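Local coordinates for hypothetical bacterial 6-phosphogluconolactonase (Bacteroides fragilis, PDB 3SCY), which is a seven-bladed beta-propeller protein that probably hydrolyses the lactone ring of 6-phosphogluconolactone, at residues T234-R239 / I248-A253; S211-L216 / A225-E230. One frame throughout, in Å; residues are numbered along the deposited sequence. Where two conformers were deposited one is given.

Contact 1: T234-R239 / I248-A253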
loop_
_atom_site.group_PDB
_atom_site.type_symbol
_atom_site.label_atom_id
_atom_site.label_comp_id
_atom_site.label_asym_id
_atom_site.label_seq_id
_atom_site.Cartn_x
_atom_site.Cartn_y
_atom_site.Cartn_z
ATOM N N THR A 234 -12.177 -0.521 -11.493
ATOM C CA THR A 234 -11.598 0.414 -12.429
ATOM C C THR A 234 -10.313 1.022 -11.922
ATOM O O THR A 234 -10.078 1.123 -10.712
ATOM C CB THR A 234 -12.583 1.572 -12.718
ATOM O OG1 THR A 234 -12.973 2.193 -11.487
ATOM C CG2 THR A 234 -13.834 1.118 -13.486
ATOM N N VAL A 235 -9.493 1.471 -12.872
ATOM C CA VAL A 235 -8.333 2.318 -12.617
ATOM C C VAL A 235 -8.726 3.689 -13.121
ATOM O O VAL A 235 -9.187 3.806 -14.259
ATOM C CB VAL A 235 -7.001 1.819 -13.257
ATOM C CG1 VAL A 235 -5.865 2.843 -13.059
ATOM C CG2 VAL A 235 -6.593 0.474 -12.683
ATOM N N ILE A 236 -8.540 4.707 -12.279
ATOM C CA ILE A 236 -8.736 6.086 -12.678
ATOM C C ILE A 236 -7.361 6.737 -12.760
ATOM O O ILE A 236 -6.558 6.654 -11.810
ATOM C CB ILE A 236 -9.690 6.863 -11.750
ATOM C CG1 ILE A 236 -11.085 6.185 -11.736
ATOM C CG2 ILE A 236 -9.805 8.314 -12.225
ATOM C CD1 ILE A 236 -12.081 6.847 -10.728
ATOM N N ALA A 237 -7.082 7.346 -13.919
ATOM C CA ALA A 237 -5.861 8.094 -14.166
ATOM C C ALA A 237 -6.147 9.560 -13.963
ATOM O O ALA A 237 -7.181 10.066 -14.405
ATOM C CB ALA A 237 -5.358 7.852 -15.585
ATOM N N PHE A 238 -5.252 10.228 -13.263
ATOM C CA PHE A 238 -5.353 11.648 -12.996
ATOM C C PHE A 238 -4.123 12.392 -13.330
ATOM O O PHE A 238 -3.007 11.878 -13.161
ATOM C CB PHE A 238 -5.550 11.904 -11.472
ATOM C CG PHE A 238 -6.729 11.270 -10.783
ATOM C CD1 PHE A 238 -6.601 10.033 -10.154
ATOM C CD2 PHE A 238 -7.917 11.976 -10.617
ATOM C CE1 PHE A 238 -7.672 9.469 -9.463
ATOM C CE2 PHE A 238 -8.979 11.427 -9.895
ATOM C CZ PHE A 238 -8.858 10.174 -9.337
ATOM N N ARG A 239 -4.318 13.646 -13.735
ATOM C CA ARG A 239 -3.230 14.587 -13.865
ATOM C C ARG A 239 -3.059 15.127 -12.446
ATOM O O ARG A 239 -4.070 15.384 -11.772
ATOM C CB ARG A 239 -3.578 15.675 -14.906
ATOM C CG ARG A 239 -2.443 16.641 -15.188
ATOM C CD ARG A 239 -2.657 17.442 -16.464
ATOM N NE ARG A 239 -1.600 17.185 -17.445
ATOM C CZ ARG A 239 -1.716 16.347 -18.470
ATOM N NH1 ARG A 239 -2.852 15.694 -18.679
ATOM N NH2 ARG A 239 -0.701 16.168 -19.305
ATOM N N ILE A 248 -8.371 12.078 -16.031
ATOM C CA ILE A 248 -8.119 12.081 -17.482
ATOM C C ILE A 248 -8.646 10.818 -18.160
ATOM O O ILE A 248 -8.878 10.844 -19.371
ATOM C CB ILE A 248 -6.638 12.316 -17.871
ATOM C CG1 ILE A 248 -5.705 11.260 -17.216
ATOM C CG2 ILE A 248 -6.216 13.767 -17.505
ATOM C CD1 ILE A 248 -4.215 11.305 -17.595
ATOM N N GLN A 249 -8.822 9.726 -17.400
ATOM C CA GLN A 249 -9.250 8.450 -17.945
ATOM C C GLN A 249 -9.723 7.500 -16.877
ATOM O O GLN A 249 -9.180 7.501 -15.761
ATOM C CB GLN A 249 -8.066 7.807 -18.685
ATOM C CG GLN A 249 -8.449 6.721 -19.696
ATOM C CD GLN A 249 -7.247 5.967 -20.190
ATOM O OE1 GLN A 249 -6.161 6.034 -19.618
ATOM N NE2 GLN A 249 -7.421 5.203 -21.256
ATOM N N THR A 250 -10.705 6.641 -17.234
ATOM C CA THR A 250 -11.165 5.513 -16.421
ATOM C C THR A 250 -11.042 4.274 -17.306
ATOM O O THR A 250 -11.566 4.281 -18.424
ATOM C CB THR A 250 -12.599 5.692 -15.888
ATOM O OG1 THR A 250 -12.666 6.800 -15.001
ATOM C CG2 THR A 250 -13.111 4.449 -15.154
ATOM N N VAL A 251 -10.366 3.213 -16.814
ATOM C CA VAL A 251 -10.213 1.940 -17.533
ATOM C C VAL A 251 -10.655 0.802 -16.624
ATOM O O VAL A 251 -10.645 0.935 -15.411
ATOM C CB VAL A 251 -8.790 1.677 -18.096
ATOM C CG1 VAL A 251 -8.394 2.727 -19.127
ATOM C CG2 VAL A 251 -7.742 1.596 -16.982
ATOM N N ALA A 252 -11.034 -0.327 -17.216
ATOM C CA ALA A 252 -11.449 -1.485 -16.467
ATOM C C ALA A 252 -10.269 -2.373 -16.155
ATOM O O ALA A 252 -9.619 -2.878 -17.070
ATOM C CB ALA A 252 -12.481 -2.270 -17.270
ATOM N N ALA A 253 -10.003 -2.604 -14.859
ATOM C CA ALA A 253 -8.976 -3.567 -14.442
ATOM C C ALA A 253 -9.638 -4.922 -14.371
ATOM O O ALA A 253 -9.089 -5.919 -14.822
ATOM C CB ALA A 253 -8.409 -3.176 -13.082
#
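Val235 and Val251 face each other as a hydrogen-bonded pair in an antiparallel beta hairpin, the two outer strands of one four-stranded blade of the seven-bladed propeller. The strand axes approach to 4.5 Å and their directions differ by 162°.

Backbone bonds define the register. Val235 N donates to Val251 O at 2.8 Å, Val251 N returns a bond to Val235 O, and Ala237 N donates to Gln249 O. At Ala237 the pattern changes: its O takes a nearly straight bond from Ile248 N at 2.8 Å (178°) and a weak one from Gln249 N at 3.4 Å. Two residues opposite one make a classic beta bulge. CA-H...O contacts lie between these bonds, including Thr250 CA to Val235 O.

Apolar contacts fall on both faces. On the face of Val235 and Ala237, Val251 CG2 sits between its own backbone N and carbonyl carbon and meets Val235 CB at 3.8 Å, while Ala253 CB touches Val235 CG2 from beyond the strand end. Leu296 of the next blade packs on both valines. On the other face the methyls Thr234 CG2 and Thr250 CG2 touch at 3.8 Å, and Ile236 lies beside Thr250, the two pointing the same way.

The polar ends of Thr234 and Gln249 bond outside the hairpin: Thr234 OG1 to Asn229 ND2 on the neighbouring inner strand, Gln249 OE1 to Leu296 N. The second of these ties the outermost strand to the following blade.

At the bulge, Ile248 CG1 occupies the position between backbone N and carbonyl carbon (chi1 57°). That placement brings CG1 over the peptide of Ala237, 3.4 Å from Ala237 O and 3.8 Å from Ala237 CB.

Contact 2: S211-L216 / A225-E230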
loop_
_atom_site.group_PDB
_atom_site.type_symbol
_atom_site.label_atom_id
_atom_site.label_comp_id
_atom_site.label_asym_id
_atom_site.label_seq_id
_atom_site.Cartn_x
_atom_site.Cartn_y
_atom_site.Cartn_z
ATOM N N SER A 211 -17.612 3.364 -6.972
ATOM C CA SER A 211 -16.249 2.957 -7.334
ATOM C C SER A 211 -15.530 2.229 -6.193
ATOM O O SER A 211 -14.885 1.212 -6.431
ATOM C CB SER A 211 -15.413 4.167 -7.738
ATOM O OG SER A 211 -15.867 4.750 -8.947
ATOM N N GLY A 212 -15.606 2.767 -4.980
ATOM C CA GLY A 212 -14.909 2.176 -3.842
ATOM C C GLY A 212 -13.402 2.389 -3.906
ATOM O O GLY A 212 -12.652 1.414 -4.001
ATOM N N PRO A 213 -12.924 3.667 -3.877
ATOM C CA PRO A 213 -11.468 3.934 -3.982
ATOM C C PRO A 213 -10.644 3.138 -2.995
ATOM O O PRO A 213 -10.982 3.106 -1.815
ATOM C CB PRO A 213 -11.354 5.441 -3.653
ATOM C CG PRO A 213 -12.670 5.996 -3.916
ATOM C CD PRO A 213 -13.700 4.919 -3.745
ATOM N N ARG A 214 -9.581 2.466 -3.473
ATOM C CA ARG A 214 -8.801 1.640 -2.578
ATOM C C ARG A 214 -7.399 2.223 -2.442
ATOM O O ARG A 214 -7.151 2.914 -1.456
ATOM C CB ARG A 214 -8.778 0.153 -3.013
ATOM C CG ARG A 214 -8.193 -0.768 -1.934
ATOM C CD ARG A 214 -8.296 -2.237 -2.353
ATOM N NE ARG A 214 -8.027 -3.118 -1.206
ATOM C CZ ARG A 214 -6.805 -3.486 -0.816
ATOM N NH1 ARG A 214 -5.738 -3.120 -1.513
ATOM N NH2 ARG A 214 -6.649 -4.244 0.260
ATOM N N HIS A 215 -6.483 1.963 -3.391
ATOM C CA HIS A 215 -5.113 2.446 -3.267
ATOM C C HIS A 215 -4.771 3.446 -4.341
ATOM O O HIS A 215 -5.265 3.343 -5.461
ATOM C CB HIS A 215 -4.105 1.276 -3.311
ATOM C CG HIS A 215 -3.997 0.485 -2.040
ATOM N ND1 HIS A 215 -3.112 -0.592 -1.942
ATOM C CD2 HIS A 215 -4.689 0.587 -0.874
ATOM C CE1 HIS A 215 -3.236 -1.053 -0.701
ATOM N NE2 HIS A 215 -4.185 -0.394 -0.025
ATOM N N LEU A 216 -3.901 4.391 -4.010
ATOM C CA LEU A 216 -3.453 5.492 -4.873
ATOM C C LEU A 216 -1.943 5.517 -4.980
ATOM O O LEU A 216 -1.248 5.336 -3.966
ATOM C CB LEU A 216 -3.936 6.819 -4.272
ATOM C CG LEU A 216 -3.606 8.109 -5.071
ATOM C CD1 LEU A 216 -4.503 8.249 -6.325
ATOM C CD2 LEU A 216 -3.846 9.347 -4.197
ATOM N N ALA A 225 -1.316 10.568 -11.274
ATOM C CA ALA A 225 -1.678 9.673 -10.183
ATOM C C ALA A 225 -2.631 8.626 -10.718
ATOM O O ALA A 225 -3.335 8.852 -11.710
ATOM C CB ALA A 225 -2.306 10.445 -9.033
ATOM N N TYR A 226 -2.665 7.469 -10.065
ATOM C CA TYR A 226 -3.504 6.356 -10.498
ATOM C C TYR A 226 -4.169 5.737 -9.305
ATOM O O TYR A 226 -3.509 5.470 -8.297
ATOM C CB TYR A 226 -2.676 5.308 -11.264
ATOM C CG TYR A 226 -2.013 5.906 -12.479
ATOM C CD1 TYR A 226 -2.655 5.915 -13.716
ATOM C CD2 TYR A 226 -0.723 6.420 -12.408
ATOM C CE1 TYR A 226 -2.067 6.517 -14.829
ATOM C CE2 TYR A 226 -0.123 7.025 -13.510
ATOM C CZ TYR A 226 -0.791 7.051 -14.723
ATOM O OH TYR A 226 -0.175 7.627 -15.803
ATOM N N LEU A 227 -5.474 5.560 -9.402
ATOM C CA LEU A 227 -6.273 4.992 -8.340
ATOM C C LEU A 227 -6.893 3.674 -8.754
ATOM O O LEU A 227 -7.427 3.586 -9.860
ATOM C CB LEU A 227 -7.404 5.996 -8.001
ATOM C CG LEU A 227 -8.530 5.534 -7.085
ATOM C CD1 LEU A 227 -8.043 5.379 -5.642
ATOM C CD2 LEU A 227 -9.724 6.523 -7.141
ATOM N N ILE A 228 -6.837 2.670 -7.863
ATOM C CA ILE A 228 -7.505 1.398 -8.095
ATOM C C ILE A 228 -8.765 1.405 -7.236
ATOM O O ILE A 228 -8.686 1.659 -6.024
ATOM C CB ILE A 228 -6.625 0.127 -7.888
ATOM C CG1 ILE A 228 -7.407 -1.128 -8.337
ATOM C CG2 ILE A 228 -6.101 -0.009 -6.429
ATOM C CD1 ILE A 228 -6.619 -2.376 -8.493
ATOM N N ASN A 229 -9.918 1.117 -7.871
ATOM C CA ASN A 229 -11.218 1.091 -7.217
ATOM C C ASN A 229 -11.612 -0.336 -6.958
ATOM O O ASN A 229 -11.746 -1.118 -7.911
ATOM C CB ASN A 229 -12.235 1.810 -8.084
ATOM C CG ASN A 229 -11.960 3.286 -8.147
ATOM O OD1 ASN A 229 -11.960 3.971 -7.133
ATOM N ND2 ASN A 229 -11.699 3.795 -9.334
ATOM N N GLU A 230 -11.792 -0.687 -5.673
ATOM C CA GLU A 230 -12.101 -2.062 -5.290
ATOM C C GLU A 230 -13.430 -2.549 -5.864
ATOM O O GLU A 230 -13.485 -3.642 -6.422
ATOM C CB GLU A 230 -12.123 -2.221 -3.766
ATOM C CG GLU A 230 -12.503 -3.623 -3.307
ATOM C CD GLU A 230 -12.228 -3.910 -1.847
ATOM O OE1 GLU A 230 -11.196 -3.430 -1.327
ATOM O OE2 GLU A 230 -12.990 -4.700 -1.247
HETATM O O HOH W 1 -9.809 -4.667 0.535
#
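Arg214 and His215 together face Ile228 in a classic beta bulge, where antiparallel strands 147° apart share Ile228 O: Arg214 N binds it at 2.8 Å, His215 N only weakly, and Ile228 N bonds back to His215 O at 2.9 Å. Beyond the bulge, Glu230 N donates to Gly212 O.

On the face of Pro213 and Leu227, Leu227 CD1 packs against Pro213 CB at 3.9 Å, and Leu216 CD1 reaches Leu227 CB and Ala225 CB. Asn229 OD1 lies 3.2 Å from Pro213 CA.

Arg214, extended from CG to NE, crosses Glu230 obliquely. Its NE forms a salt bridge to Glu230 OE1 at 3.2 Å, a bent and weak hydrogen bond (128°); the guanidinium and carboxylate planes are turned 40° apart. A water accepts from NE at 2.9 Å and donates to OE1 at 2.6 Å, bridging the pair. Arg214 NH1 bonds to Gly262 O and lies above one face of the His215 ring, offset toward its rim; His215 ND1 bonds to Asp263.

Glu230 also pairs with Arg151 and Arg278. Shared by three arginines, its buried carboxylate probably offsets their positive charge and eases the close approach of Arg214 NE and Arg278 NH2.

In the fold
From the N terminus, three strands of the first blade, which the C-terminal strand 354-360 completes, and three further blades precede strand 213-218, the innermost of its own blade. Contact 2 closes first: 211-216 meets 225-230 around an eight-residue connection. The chain then turns into strand 234-241, and contact 1 closes the second hairpin when 248-253 returns on the outer edge. The two are in series, neither nested nor crossed. Their centres lie 9 Å apart, contact 1 about 18 Å and contact 2 about 11 Å from the chain centre. Strands 224-229 and 234-241 join the hairpins into one sheet: Phe238 N lies 2.8 Å from Ala225 O, a probable hydrogen bond, and Ala237 CB packs on Tyr226 CE1.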